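Local atomic coordinates of uncharacterized protein (Staphylococcus aureus subsp. aureus, PDB entry 3H04), a protein that is of unknown function but has an alpha/beta-hydrolase fold, consistent with a serine hydrolase related to feruloyl esterases. Residues A[12-17]-A[163-168]; A[40-45]-A[174-179]; A[50-55]-A[257-262]; A[128-133]-A[225-230]. All blocks are in the same frame, centred on the assembly; numbering follows the deposited sequence.

Contact 1 (A[12-17]-A[163-168])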
loop_
_atom_site.group_PDB
_atom_site.type_symbol
_atom_site.label_atom_id
_atom_site.label_comp_id
_atom_site.label_asym_id
_atom_site.label_seq_id
_atom_site.Cartn_x
_atom_site.Cartn_y
_atom_site.Cartn_z
ATOM N N ASP A 12 -11.901 -8.014 -17.334
ATOM C CA ASP A 12 -13.160 -7.377 -17.601
ATOM C C ASP A 12 -13.072 -6.092 -18.432
ATOM O O ASP A 12 -14.034 -5.373 -18.500
ATOM C CB ASP A 12 -14.009 -7.187 -16.323
ATOM C CG ASP A 12 -13.394 -6.248 -15.310
ATOM O OD1 ASP A 12 -12.190 -6.358 -14.995
ATOM O OD2 ASP A 12 -14.133 -5.429 -14.752
ATOM N N ALA A 13 -11.962 -5.866 -19.117
ATOM C CA ALA A 13 -11.853 -4.804 -20.118
ATOM C C ALA A 13 -11.781 -3.428 -19.472
ATOM O O ALA A 13 -12.180 -2.451 -20.094
ATOM C CB ALA A 13 -13.007 -4.874 -21.114
ATOM N N PHE A 14 -11.274 -3.363 -18.235
ATOM C CA PHE A 14 -11.112 -2.094 -17.508
ATOM C C PHE A 14 -9.678 -1.635 -17.657
ATOM O O PHE A 14 -8.765 -2.461 -17.516
ATOM C CB PHE A 14 -11.451 -2.225 -16.006
ATOM C CG PHE A 14 -11.521 -0.885 -15.290
ATOM C CD1 PHE A 14 -12.721 -0.173 -15.207
ATOM C CD2 PHE A 14 -10.372 -0.333 -14.721
ATOM C CE1 PHE A 14 -12.779 1.058 -14.588
ATOM C CE2 PHE A 14 -10.420 0.919 -14.083
ATOM C CZ PHE A 14 -11.611 1.605 -14.024
ATOM N N ALA A 15 -9.457 -0.347 -17.925
ATOM C CA ALA A 15 -8.085 0.179 -18.027
ATOM C C ALA A 15 -7.506 0.542 -16.645
ATOM O O ALA A 15 -8.146 1.267 -15.849
ATOM C CB ALA A 15 -8.024 1.385 -19.028
ATOM N N LEU A 16 -6.341 -0.028 -16.298
ATOM C CA LEU A 16 -5.647 0.359 -15.079
ATOM C C LEU A 16 -4.417 1.106 -15.516
ATOM O O LEU A 16 -3.522 0.484 -16.061
ATOM C CB LEU A 16 -5.190 -0.840 -14.230
ATOM C CG LEU A 16 -6.312 -1.666 -13.640
ATOM C CD1 LEU A 16 -5.704 -2.873 -12.908
ATOM C CD2 LEU A 16 -7.211 -0.785 -12.737
ATOM N N PRO A 17 -4.389 2.434 -15.331
ATOM C CA PRO A 17 -3.199 3.189 -15.721
ATOM C C PRO A 17 -2.047 2.905 -14.770
ATOM O O PRO A 17 -2.276 2.548 -13.616
ATOM C CB PRO A 17 -3.628 4.664 -15.563
ATOM C CG PRO A 17 -4.775 4.590 -14.509
ATOM C CD PRO A 17 -5.481 3.302 -14.837
ATOM N N PRO A 163 -16.768 1.893 -10.918
ATOM C CA PRO A 163 -15.464 1.901 -10.193
ATOM C C PRO A 163 -14.502 2.933 -10.692
ATOM O O PRO A 163 -14.513 3.243 -11.880
ATOM C CB PRO A 163 -14.908 0.497 -10.473
ATOM C CG PRO A 163 -16.129 -0.349 -10.783
ATOM C CD PRO A 163 -17.017 0.580 -11.553
ATOM N N VAL A 164 -13.629 3.406 -9.788
ATOM C CA VAL A 164 -12.646 4.416 -10.029
ATOM C C VAL A 164 -11.289 3.913 -9.540
ATOM O O VAL A 164 -11.229 3.028 -8.696
ATOM C CB VAL A 164 -13.000 5.763 -9.276
ATOM C CG1 VAL A 164 -14.206 6.467 -9.965
ATOM C CG2 VAL A 164 -13.230 5.538 -7.793
ATOM N N VAL A 165 -10.202 4.472 -10.067
ATOM C CA VAL A 165 -8.875 4.165 -9.531
ATOM C C VAL A 165 -8.276 5.313 -8.723
ATOM O O VAL A 165 -7.196 5.167 -8.187
ATOM C CB VAL A 165 -7.851 3.728 -10.610
ATOM C CG1 VAL A 165 -8.387 2.573 -11.414
ATOM C CG2 VAL A 165 -7.498 4.910 -11.534
ATOM N N GLN A 166 -8.998 6.410 -8.608
ATOM C CA GLN A 166 -8.593 7.513 -7.794
ATOM C C GLN A 166 -9.842 8.309 -7.387
ATOM O O GLN A 166 -10.917 8.162 -7.983
ATOM C CB GLN A 166 -7.569 8.390 -8.523
ATOM C CG GLN A 166 -8.154 9.102 -9.748
ATOM C CD GLN A 166 -7.173 10.071 -10.403
ATOM O OE1 GLN A 166 -6.371 10.710 -9.745
ATOM N NE2 GLN A 166 -7.251 10.178 -11.697
ATOM N N ASP A 167 -9.700 9.123 -6.363
ATOM C CA ASP A 167 -10.824 9.927 -5.881
ATOM C C ASP A 167 -11.439 10.678 -7.037
ATOM O O ASP A 167 -10.726 11.340 -7.829
ATOM C CB ASP A 167 -10.395 10.971 -4.807
ATOM C CG ASP A 167 -9.789 10.357 -3.586
ATOM O OD1 ASP A 167 -9.897 9.135 -3.388
ATOM O OD2 ASP A 167 -9.107 11.099 -2.846
ATOM N N GLN A 168 -12.763 10.570 -7.152
ATOM C CA GLN A 168 -13.556 11.343 -8.115
ATOM C C GLN A 168 -14.132 12.636 -7.512
ATOM O O GLN A 168 -14.664 13.505 -8.228
ATOM C CB GLN A 168 -14.652 10.438 -8.751
ATOM C CG GLN A 168 -16.002 10.345 -8.047
ATOM C CD GLN A 168 -15.953 9.642 -6.715
ATOM O OE1 GLN A 168 -14.933 9.029 -6.319
ATOM N NE2 GLN A 168 -17.077 9.722 -5.990
#

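Contact 2 (A[40-45]-A[174-179])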
loop_
_atom_site.group_PDB
_atom_site.type_symbol
_atom_site.label_atom_id
_atom_site.label_comp_id
_atom_site.label_asym_id
_atom_site.label_seq_id
_atom_site.Cartn_x
_atom_site.Cartn_y
_atom_site.Cartn_z
ATOM N N LEU A 40 -7.770 1.263 1.106
ATOM C CA LEU A 40 -8.369 0.626 -0.066
ATOM C C LEU A 40 -9.585 1.384 -0.625
ATOM O O LEU A 40 -10.247 0.871 -1.540
ATOM C CB LEU A 40 -8.754 -0.857 0.207
ATOM C CG LEU A 40 -7.682 -1.765 0.848
ATOM C CD1 LEU A 40 -8.320 -3.083 1.394
ATOM C CD2 LEU A 40 -6.527 -2.029 -0.131
ATOM N N MET A 41 -9.869 2.587 -0.115
ATOM C CA MET A 41 -11.143 3.272 -0.418
ATOM C C MET A 41 -10.978 4.647 -1.045
ATOM O O MET A 41 -11.905 5.182 -1.696
ATOM C CB MET A 41 -11.979 3.424 0.859
ATOM C CG MET A 41 -12.344 2.160 1.581
ATOM S SD MET A 41 -13.512 2.371 3.009
ATOM C CE MET A 41 -13.998 0.695 3.061
ATOM N N PHE A 42 -9.826 5.280 -0.841
ATOM C CA PHE A 42 -9.556 6.536 -1.460
ATOM C C PHE A 42 -8.065 6.627 -1.860
ATOM O O PHE A 42 -7.280 5.694 -1.670
ATOM C CB PHE A 42 -9.955 7.735 -0.533
ATOM C CG PHE A 42 -9.075 7.900 0.691
ATOM C CD1 PHE A 42 -8.017 8.785 0.688
ATOM C CD2 PHE A 42 -9.297 7.106 1.853
ATOM C CE1 PHE A 42 -7.216 8.953 1.795
ATOM C CE2 PHE A 42 -8.486 7.245 2.981
ATOM C CZ PHE A 42 -7.430 8.161 2.951
ATOM N N GLY A 43 -7.693 7.751 -2.443
ATOM C CA GLY A 43 -6.290 8.010 -2.752
ATOM C C GLY A 43 -6.047 8.085 -4.255
ATOM O O GLY A 43 -7.004 8.204 -5.091
ATOM N N LYS A 44 -4.779 8.116 -4.598
ATOM C CA LYS A 44 -4.347 8.145 -6.007
ATOM C C LYS A 44 -2.904 7.659 -6.053
ATOM O O LYS A 44 -2.168 7.765 -5.044
ATOM C CB LYS A 44 -4.446 9.549 -6.609
ATOM C CG LYS A 44 -3.520 10.596 -5.985
ATOM C CD LYS A 44 -3.835 12.042 -6.502
ATOM C CE LYS A 44 -2.966 13.059 -5.739
ATOM N NZ LYS A 44 -2.779 14.259 -6.523
ATOM N N ALA A 45 -2.518 7.133 -7.218
ATOM C CA ALA A 45 -1.200 6.548 -7.457
ATOM C C ALA A 45 -0.059 7.555 -7.340
ATOM O O ALA A 45 1.033 7.202 -6.869
ATOM C CB ALA A 45 -1.165 5.883 -8.857
ATOM N N LEU A 174 -13.887 10.539 3.474
ATOM C CA LEU A 174 -14.849 10.359 4.561
ATOM C C LEU A 174 -15.490 8.995 4.548
ATOM O O LEU A 174 -15.965 8.564 5.576
ATOM C CB LEU A 174 -15.944 11.425 4.516
ATOM C CG LEU A 174 -15.474 12.830 4.872
ATOM C CD1 LEU A 174 -16.589 13.845 4.514
ATOM C CD2 LEU A 174 -15.038 12.946 6.344
ATOM N N ILE A 175 -15.534 8.338 3.383
ATOM C CA ILE A 175 -16.037 6.950 3.305
ATOM C C ILE A 175 -15.184 6.034 4.201
ATOM O O ILE A 175 -15.707 5.161 4.913
ATOM C CB ILE A 175 -15.994 6.401 1.874
ATOM C CG1 ILE A 175 -16.872 7.207 0.911
ATOM C CG2 ILE A 175 -16.483 4.913 1.833
ATOM C CD1 ILE A 175 -16.460 6.825 -0.563
ATOM N N TYR A 176 -13.881 6.273 4.200
ATOM C CA TYR A 176 -12.932 5.489 5.023
ATOM C C TYR A 176 -13.040 5.867 6.525
ATOM O O TYR A 176 -13.015 4.989 7.397
ATOM C CB TYR A 176 -11.512 5.699 4.527
ATOM C CG TYR A 176 -10.460 5.076 5.432
ATOM C CD1 TYR A 176 -10.281 3.671 5.452
ATOM C CD2 TYR A 176 -9.741 5.832 6.311
ATOM C CE1 TYR A 176 -9.409 3.061 6.305
ATOM C CE2 TYR A 176 -8.770 5.237 7.152
ATOM C CZ TYR A 176 -8.610 3.837 7.133
ATOM O OH TYR A 176 -7.728 3.120 7.952
ATOM N N VAL A 177 -13.142 7.158 6.817
ATOM C CA VAL A 177 -13.322 7.614 8.193
ATOM C C VAL A 177 -14.582 6.977 8.776
ATOM O O VAL A 177 -14.602 6.470 9.924
ATOM C CB VAL A 177 -13.432 9.179 8.227
ATOM C CG1 VAL A 177 -14.002 9.640 9.545
ATOM C CG2 VAL A 177 -12.010 9.882 8.021
ATOM N N TYR A 178 -15.632 6.979 7.969
ATOM C CA TYR A 178 -16.898 6.398 8.378
ATOM C C TYR A 178 -16.721 4.894 8.619
ATOM O O TYR A 178 -17.168 4.364 9.636
ATOM C CB TYR A 178 -17.943 6.629 7.289
ATOM C CG TYR A 178 -19.274 6.002 7.609
ATOM C CD1 TYR A 178 -20.127 6.588 8.515
ATOM C CD2 TYR A 178 -19.675 4.833 6.983
ATOM C CE1 TYR A 178 -21.401 6.012 8.791
ATOM C CE2 TYR A 178 -20.899 4.253 7.268
ATOM C CZ TYR A 178 -21.744 4.836 8.166
ATOM O OH TYR A 178 -22.936 4.230 8.426
ATOM N N ALA A 179 -16.104 4.220 7.662
ATOM C CA ALA A 179 -15.904 2.777 7.774
ATOM C C ALA A 179 -15.129 2.370 9.051
ATOM O O ALA A 179 -15.584 1.469 9.832
ATOM C CB ALA A 179 -15.177 2.254 6.508
#

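Contact 3 (A[50-55]-A[257-262])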
loop_
_atom_site.group_PDB
_atom_site.type_symbol
_atom_site.label_atom_id
_atom_site.label_comp_id
_atom_site.label_asym_id
_atom_site.label_seq_id
_atom_site.Cartn_x
_atom_site.Cartn_y
_atom_site.Cartn_z
ATOM N N PRO A 50 7.460 14.872 -4.640
ATOM C CA PRO A 50 8.578 14.937 -5.587
ATOM C C PRO A 50 9.926 14.631 -4.939
ATOM O O PRO A 50 10.802 13.995 -5.558
ATOM C CB PRO A 50 8.552 16.412 -6.043
ATOM C CG PRO A 50 7.131 16.817 -5.874
ATOM C CD PRO A 50 6.627 16.090 -4.673
ATOM N N GLN A 51 10.101 15.093 -3.707
ATOM C CA GLN A 51 11.373 14.888 -2.995
ATOM C C GLN A 51 11.655 13.401 -2.755
ATOM O O GLN A 51 12.810 12.962 -2.866
ATOM C CB GLN A 51 11.403 15.668 -1.663
ATOM C CG GLN A 51 11.510 17.149 -1.897
ATOM C CD GLN A 51 11.065 17.972 -0.713
ATOM O OE1 GLN A 51 10.053 18.665 -0.791
ATOM N NE2 GLN A 51 11.809 17.902 0.387
ATOM N N TYR A 52 10.601 12.629 -2.463
ATOM C CA TYR A 52 10.761 11.186 -2.241
ATOM C C TYR A 52 11.053 10.507 -3.557
ATOM O O TYR A 52 11.899 9.591 -3.632
ATOM C CB TYR A 52 9.509 10.596 -1.648
ATOM C CG TYR A 52 9.109 11.204 -0.341
ATOM C CD1 TYR A 52 10.020 11.876 0.465
ATOM C CD2 TYR A 52 7.805 11.099 0.103
ATOM C CE1 TYR A 52 9.619 12.451 1.673
ATOM C CE2 TYR A 52 7.403 11.676 1.285
ATOM C CZ TYR A 52 8.310 12.358 2.055
ATOM O OH TYR A 52 7.895 12.906 3.251
ATOM N N ILE A 53 10.362 10.965 -4.605
ATOM C CA ILE A 53 10.610 10.423 -5.924
ATOM C C ILE A 53 12.054 10.659 -6.356
ATOM O O ILE A 53 12.684 9.781 -6.969
ATOM C CB ILE A 53 9.660 10.997 -6.973
ATOM C CG1 ILE A 53 8.224 10.551 -6.683
ATOM C CG2 ILE A 53 10.065 10.488 -8.353
ATOM C CD1 ILE A 53 7.163 11.208 -7.543
ATOM N N ASP A 54 12.583 11.852 -6.094
ATOM C CA ASP A 54 13.988 12.115 -6.446
ATOM C C ASP A 54 14.973 11.183 -5.748
ATOM O O ASP A 54 15.909 10.688 -6.370
ATOM C CB ASP A 54 14.363 13.564 -6.172
ATOM C CG ASP A 54 13.723 14.519 -7.158
ATOM O OD1 ASP A 54 13.303 14.061 -8.238
ATOM O OD2 ASP A 54 13.631 15.719 -6.863
ATOM N N ILE A 55 14.764 10.927 -4.467
ATOM C CA ILE A 55 15.616 9.950 -3.763
ATOM C C ILE A 55 15.522 8.517 -4.355
ATOM O O ILE A 55 16.547 7.851 -4.581
ATOM C CB ILE A 55 15.309 9.991 -2.242
ATOM C CG1 ILE A 55 15.815 11.330 -1.659
ATOM C CG2 ILE A 55 15.925 8.767 -1.462
ATOM C CD1 ILE A 55 15.132 11.723 -0.378
ATOM N N GLU A 257 13.365 14.188 9.007
ATOM C CA GLU A 257 13.277 12.806 9.488
ATOM C C GLU A 257 12.727 11.866 8.414
ATOM O O GLU A 257 13.173 10.743 8.287
ATOM C CB GLU A 257 12.394 12.720 10.732
ATOM C CG GLU A 257 13.039 13.365 11.944
ATOM C CD GLU A 257 12.437 12.910 13.271
ATOM O OE1 GLU A 257 11.669 11.900 13.295
ATOM O OE2 GLU A 257 12.768 13.558 14.289
ATOM N N ALA A 258 11.751 12.346 7.650
ATOM C CA ALA A 258 11.200 11.542 6.567
ATOM C C ALA A 258 12.206 11.306 5.446
ATOM O O ALA A 258 12.321 10.192 4.956
ATOM C CB ALA A 258 9.912 12.146 6.025
ATOM N N ILE A 259 12.972 12.323 5.107
ATOM C CA ILE A 259 13.992 12.197 4.072
ATOM C C ILE A 259 15.020 11.153 4.520
ATOM O O ILE A 259 15.450 10.310 3.740
ATOM C CB ILE A 259 14.708 13.579 3.793
ATOM C CG1 ILE A 259 13.759 14.527 3.053
ATOM C CG2 ILE A 259 15.998 13.404 3.045
ATOM C CD1 ILE A 259 13.166 13.970 1.785
ATOM N N THR A 260 15.397 11.208 5.787
ATOM C CA THR A 260 16.384 10.262 6.294
ATOM C C THR A 260 15.965 8.810 6.149
ATOM O O THR A 260 16.770 7.957 5.772
ATOM C CB THR A 260 16.732 10.598 7.754
ATOM O OG1 THR A 260 17.444 11.819 7.724
ATOM C CG2 THR A 260 17.566 9.526 8.410
ATOM N N ILE A 261 14.713 8.542 6.473
ATOM C CA ILE A 261 14.117 7.222 6.293
ATOM C C ILE A 261 14.071 6.789 4.810
ATOM O O ILE A 261 14.403 5.666 4.502
ATOM C CB ILE A 261 12.721 7.152 6.984
ATOM C CG1 ILE A 261 12.968 7.213 8.524
ATOM C CG2 ILE A 261 11.941 5.844 6.559
ATOM C CD1 ILE A 261 11.720 7.293 9.417
ATOM N N TYR A 262 13.707 7.685 3.912
ATOM C CA TYR A 262 13.766 7.409 2.465
ATOM C C TYR A 262 15.179 7.094 1.986
ATOM O O TYR A 262 15.355 6.212 1.156
ATOM C CB TYR A 262 13.138 8.548 1.597
ATOM C CG TYR A 262 11.635 8.419 1.468
ATOM C CD1 TYR A 262 10.774 9.010 2.393
ATOM C CD2 TYR A 262 11.071 7.651 0.460
ATOM C CE1 TYR A 262 9.383 8.843 2.293
ATOM C CE2 TYR A 262 9.675 7.472 0.336
ATOM C CZ TYR A 262 8.834 8.078 1.276
ATOM O OH TYR A 262 7.477 7.922 1.200
#

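Contact 4 (A[128-133]-A[225-230])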
loop_
_atom_site.group_PDB
_atom_site.type_symbol
_atom_site.label_atom_id
_atom_site.label_comp_id
_atom_site.label_asym_id
_atom_site.label_seq_id
_atom_site.Cartn_x
_atom_site.Cartn_y
_atom_site.Cartn_z
ATOM N N TYR A 128 0.375 -3.606 7.039
ATOM C CA TYR A 128 -0.075 -4.769 7.760
ATOM C C TYR A 128 -0.091 -5.939 6.806
ATOM O O TYR A 128 -0.157 -5.740 5.612
ATOM C CB TYR A 128 -1.487 -4.545 8.310
ATOM C CG TYR A 128 -2.482 -3.898 7.368
ATOM C CD1 TYR A 128 -3.344 -4.671 6.602
ATOM C CD2 TYR A 128 -2.530 -2.506 7.214
ATOM C CE1 TYR A 128 -4.264 -4.083 5.729
ATOM C CE2 TYR A 128 -3.485 -1.890 6.346
ATOM C CZ TYR A 128 -4.340 -2.700 5.634
ATOM O OH TYR A 128 -5.231 -2.166 4.771
ATOM N N SER A 129 -0.071 -7.150 7.352
ATOM C CA SER A 129 -0.024 -8.402 6.564
ATOM C C SER A 129 -1.335 -9.216 6.631
ATOM O O SER A 129 -1.408 -10.370 6.179
ATOM C CB SER A 129 1.117 -9.262 7.112
ATOM O OG SER A 129 0.868 -9.690 8.466
ATOM N N ARG A 130 -2.318 -8.662 7.321
ATOM C CA ARG A 130 -3.562 -9.391 7.574
ATOM C C ARG A 130 -4.681 -8.377 7.801
ATOM O O ARG A 130 -4.416 -7.250 8.237
ATOM C CB ARG A 130 -3.388 -10.309 8.787
ATOM C CG ARG A 130 -2.800 -9.535 9.961
ATOM C CD ARG A 130 -2.573 -10.330 11.221
ATOM N NE ARG A 130 -2.015 -9.455 12.263
ATOM C CZ ARG A 130 -1.663 -9.882 13.475
ATOM N NH1 ARG A 130 -1.799 -11.152 13.797
ATOM N NH2 ARG A 130 -1.182 -9.035 14.377
ATOM N N ILE A 131 -5.908 -8.766 7.465
ATOM C CA ILE A 131 -7.112 -7.960 7.774
ATOM C C ILE A 131 -7.926 -8.513 8.936
ATOM O O ILE A 131 -8.709 -7.771 9.529
ATOM C CB ILE A 131 -8.021 -7.752 6.554
ATOM C CG1 ILE A 131 -8.437 -9.056 5.914
ATOM C CG2 ILE A 131 -7.269 -6.915 5.503
ATOM C CD1 ILE A 131 -9.437 -8.870 4.821
ATOM N N ASN A 132 -7.722 -9.786 9.268
ATOM C CA ASN A 132 -8.427 -10.452 10.349
ATOM C C ASN A 132 -7.755 -10.127 11.656
ATOM O O ASN A 132 -7.071 -10.978 12.226
ATOM C CB ASN A 132 -8.452 -11.975 10.150
ATOM C CG ASN A 132 -9.246 -12.688 11.230
ATOM O OD1 ASN A 132 -10.025 -12.059 11.962
ATOM N ND2 ASN A 132 -9.063 -13.997 11.340
ATOM N N THR A 133 -7.961 -8.912 12.152
ATOM C CA THR A 133 -7.289 -8.452 13.369
ATOM C C THR A 133 -8.294 -7.557 14.114
ATOM O O THR A 133 -9.188 -6.957 13.493
ATOM C CB THR A 133 -5.867 -7.762 13.022
ATOM O OG1 THR A 133 -5.800 -7.345 11.642
ATOM C CG2 THR A 133 -4.763 -8.685 13.171
ATOM N N VAL A 225 1.049 -0.326 15.598
ATOM C CA VAL A 225 2.443 -0.748 15.391
ATOM C C VAL A 225 2.641 -2.262 15.613
ATOM O O VAL A 225 3.532 -2.873 15.046
ATOM C CB VAL A 225 3.423 0.088 16.302
ATOM C CG1 VAL A 225 3.235 -0.274 17.780
ATOM C CG2 VAL A 225 4.859 -0.127 15.824
ATOM N N GLU A 226 1.791 -2.875 16.427
ATOM C CA GLU A 226 1.788 -4.345 16.503
ATOM C C GLU A 226 1.675 -5.099 15.176
ATOM O O GLU A 226 2.137 -6.258 15.084
ATOM C CB GLU A 226 0.747 -4.873 17.522
ATOM C CG GLU A 226 1.068 -4.482 18.948
ATOM C CD GLU A 226 0.448 -3.114 19.403
ATOM O OE1 GLU A 226 0.074 -2.244 18.579
ATOM O OE2 GLU A 226 0.338 -2.917 20.626
ATOM N N GLU A 227 1.094 -4.484 14.133
ATOM C CA GLU A 227 1.036 -5.157 12.826
ATOM C C GLU A 227 2.440 -5.324 12.225
ATOM O O GLU A 227 2.746 -6.353 11.587
ATOM C CB GLU A 227 0.119 -4.428 11.845
ATOM C CG GLU A 227 -1.367 -4.445 12.268
ATOM C CD GLU A 227 -1.874 -5.898 12.504
ATOM O OE1 GLU A 227 -1.540 -6.804 11.686
ATOM O OE2 GLU A 227 -2.580 -6.147 13.510
ATOM N N SER A 228 3.290 -4.341 12.465
ATOM C CA SER A 228 4.689 -4.433 12.045
ATOM C C SER A 228 5.470 -5.402 12.927
ATOM O O SER A 228 6.282 -6.197 12.398
ATOM C CB SER A 228 5.362 -3.065 12.078
ATOM O OG SER A 228 5.001 -2.252 10.965
ATOM N N GLU A 229 5.229 -5.347 14.253
ATOM C CA GLU A 229 5.871 -6.309 15.195
ATOM C C GLU A 229 5.503 -7.734 14.793
ATOM O O GLU A 229 6.359 -8.611 14.770
ATOM C CB GLU A 229 5.478 -6.038 16.651
ATOM C CG GLU A 229 5.883 -4.670 17.169
ATOM C CD GLU A 229 5.232 -4.268 18.510
ATOM O OE1 GLU A 229 4.393 -5.013 19.076
ATOM O OE2 GLU A 229 5.599 -3.180 18.984
ATOM N N HIS A 230 4.254 -7.952 14.385
ATOM C CA HIS A 230 3.820 -9.280 13.895
ATOM C C HIS A 230 4.668 -9.784 12.705
ATOM O O HIS A 230 5.059 -10.966 12.657
ATOM C CB HIS A 230 2.346 -9.288 13.482
ATOM C CG HIS A 230 1.885 -10.594 12.895
ATOM N ND1 HIS A 230 1.835 -11.757 13.623
ATOM C CD2 HIS A 230 1.458 -10.917 11.648
ATOM C CE1 HIS A 230 1.412 -12.745 12.856
ATOM N NE2 HIS A 230 1.159 -12.258 11.657
HETATM O O HOH W 1 0.654 -7.337 10.284
HETATM O O HOH W 2 -0.155 -12.201 8.920
#

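Contact 1 (A[12-17]-A[163-168])
Val-165 meets three side chains of 12-17 by splitting its methyls between them. With chi1 at -54°, CG1 lies anti to the carbonyl carbon and enters between Phe-14 and Leu-16, while CG2 takes the crowded position between backbone N and carbonyl carbon and turns to Pro-17. The Phe-14 ring extends toward the loop because its CG is anti to the backbone N (chi1 -170°). It meets the valine at its edge: CG1 of Val-165 stands near the ring plane, 3.7 Å from CE2 of Phe-14, and the two side chains slide past each other in opposite directions. Leu-16 approaches differently. Its CB is not aimed at the loop, so the branch end does the touching, CD2 of Leu-16 being 3.8 Å from CG1 of Val-165 where the two chains cross obliquely. Pro-17 and Val-165 meet tip to tip, with 4.0 Å between CG of the proline and CG2 of the valine. CE1 of Phe-14 also comes within 3.9 Å of Pro-163 O, obliquely to the ring. No hydrogen bond crosses, and just 193 Å² is buried, as expected of a small apolar patch near the surface. Segment 163-168 belongs to the insertion between strands 121-125 and 212-217, the usual place of a lid in alpha/beta hydrolases. It rests on the start of strand 15-21 and on Phe-14 just before it; Leu-16 of that strand pairs its backbone with Val-8 of strand 4-9 and packs its side chain on Asp-81 and Ser-85 of helix 75-91.

Contact 2 (A[40-45]-A[174-179])
In this alpha/beta-hydrolase fold, the loop 40-45 directly follows a His-Gly-Gly-Gly sequence, which in related lipases and esterases helps form the oxyanion hole; here it packs on helix 173-182 of the inserted, lid-like region. The tight part is made by Met-41. Its CG is anti to the carbonyl carbon (chi1 -59°) and the chain beyond runs extended, so the sulfur is delivered to the helix surface. Met-41 SD lies 3.8 Å from CA of Tyr-176 and 3.9 Å from CB of Ala-179, with CG2 of Ile-175 a little farther, at 4.1 Å from the same sulfur. It therefore touches two successive residues and one a turn later. Met-41 CE also reaches CB of Ala-179, at 4.0 Å, and Trp-185 and Met-188 of helix 185-189 add to this buried apolar cluster. The Phe-42 side is less enclosed. That ring, set in the crowded position between backbone N and carbonyl carbon (chi1 69°), remains partly exposed and presents its edge to the helix, CE2 of Phe-42 being 3.7 Å from CB of Tyr-176. The two aromatic rings are oblique to each other, their planes at 52° and centroids 5.9 Å apart. Farther along the loop Lys-44 is exposed. No hydrogen bond joins the two segments; polar atoms find partners elsewhere, Met-41 O accepting from Arg-172 NE. At the buried end of its ring, Tyr-176 OH is hydrogen-bonded both to Asp-222 OD1 and to Arg-180 NH1.

Contact 3 (A[50-55]-A[257-262])
This is a buried helix-to-helix contact centred on two stacked tyrosines, between helix 50-56 and the start of the C-terminal helix 256-273. Over these short segments the axes run in the same general direction, crossing at -26°, with a closest approach of 10.2 Å. Tyr-52 and Tyr-262 fill the space between them as an offset stack: centroids 3.9 Å apart, planes at 11°. The long axes of the two side chains cross at about a right angle, and CE1 of Tyr-262 sits over the centre of the Tyr-52 ring. Tyr-52 in turn lays its CB over the face of Tyr-262, a CH-pi contact of 3.9 Å from CB to the ring centroid. An aliphatic pair closes one flank, with CD1 of Ile-55 3.7 Å from CD1 of Ile-259. The latter methyl also meets the Tyr-52 ring at its edge, 3.9 Å from CE1. Both phenols are tied to one residue, Tyr-52 OH bonding to Asp-251 O and Tyr-262 OH to Asp-251 OD2, which would limit how the rings can turn. Phe-125 adds an edge-to-face partner for Tyr-262. Such pairing of an early helix with the C-terminal one, side by side against the central sheet, is a feature of the alpha/beta-hydrolase fold.

Contact 4 (A[128-133]-A[225-230])
The guanidinium of Arg-130 is sandwiched and gripped at once: one face lies flat on the His-230 ring, the opposite face carries CG2 of Thr-133 toward its rim, and the edge receives the carboxylate of Glu-227. The two stacked planes are almost parallel, 4° apart, with centres 3.8 Å apart, and NH1 stands over the middle of the imidazole. Arg-130 gets there with a chain extended from CG to NE. Glu-227, bent at chi2, brings its carboxylate up beside it. The salt bridge is uneven. Arg-130 NE donates to the syn lone pair of Glu-227 OE1 at 2.8 Å, nearly straight at 175° and in the guanidinium plane, whereas Arg-130 NH2 to Glu-227 OE2 is a weak bond of 3.3 Å. Carboxylate and guanidinium planes stand 52° apart, so the two groups do not form a flat paired bridge. A water ties the backbones together, accepting from Ser-129 N at 3.0 Å and donating to Glu-227 O and to Glu-227 OE1, each at 2.7 Å. A second water lies between Ser-129 OG and His-230 NE2, 3.0 Å from the latter. Thr-133 OG1 is buried with no partner. The site joins the loop after strand 121-125 to helix 226-232, and Tyr-128, stacked on Tyr-108, lies near the probable nucleophile elbow. With OE1 gripped by both a cation and a water, Glu-227 is probably ionised, and the cation flat on His-230 would be expected to disfavour a second positive charge there.

In the fold
Contacts 2 and 3 are buried, contact 4 partly so, and contact 1 lies at the surface. Chemistry follows place: contacts 1 to 3 have no hydrogen bond between their segments and rely on methyls, sulfur or rings, whereas contact 4 combines charge, stacking and water. Contacts 1, 2 and 4 each join the inserted region to another part of the fold; contacts 1 and 2 also touch each other, Asp-167 OD1 lying 2.8 Å from Gly-43 N in a probable hydrogen bond. Contact 3 instead joins two helices of the main fold, and contact 4 is nested within its loop along the chain, the centres about 25 Å apart. Contacts 1 and 4 lie on opposite sides of the chain's centre.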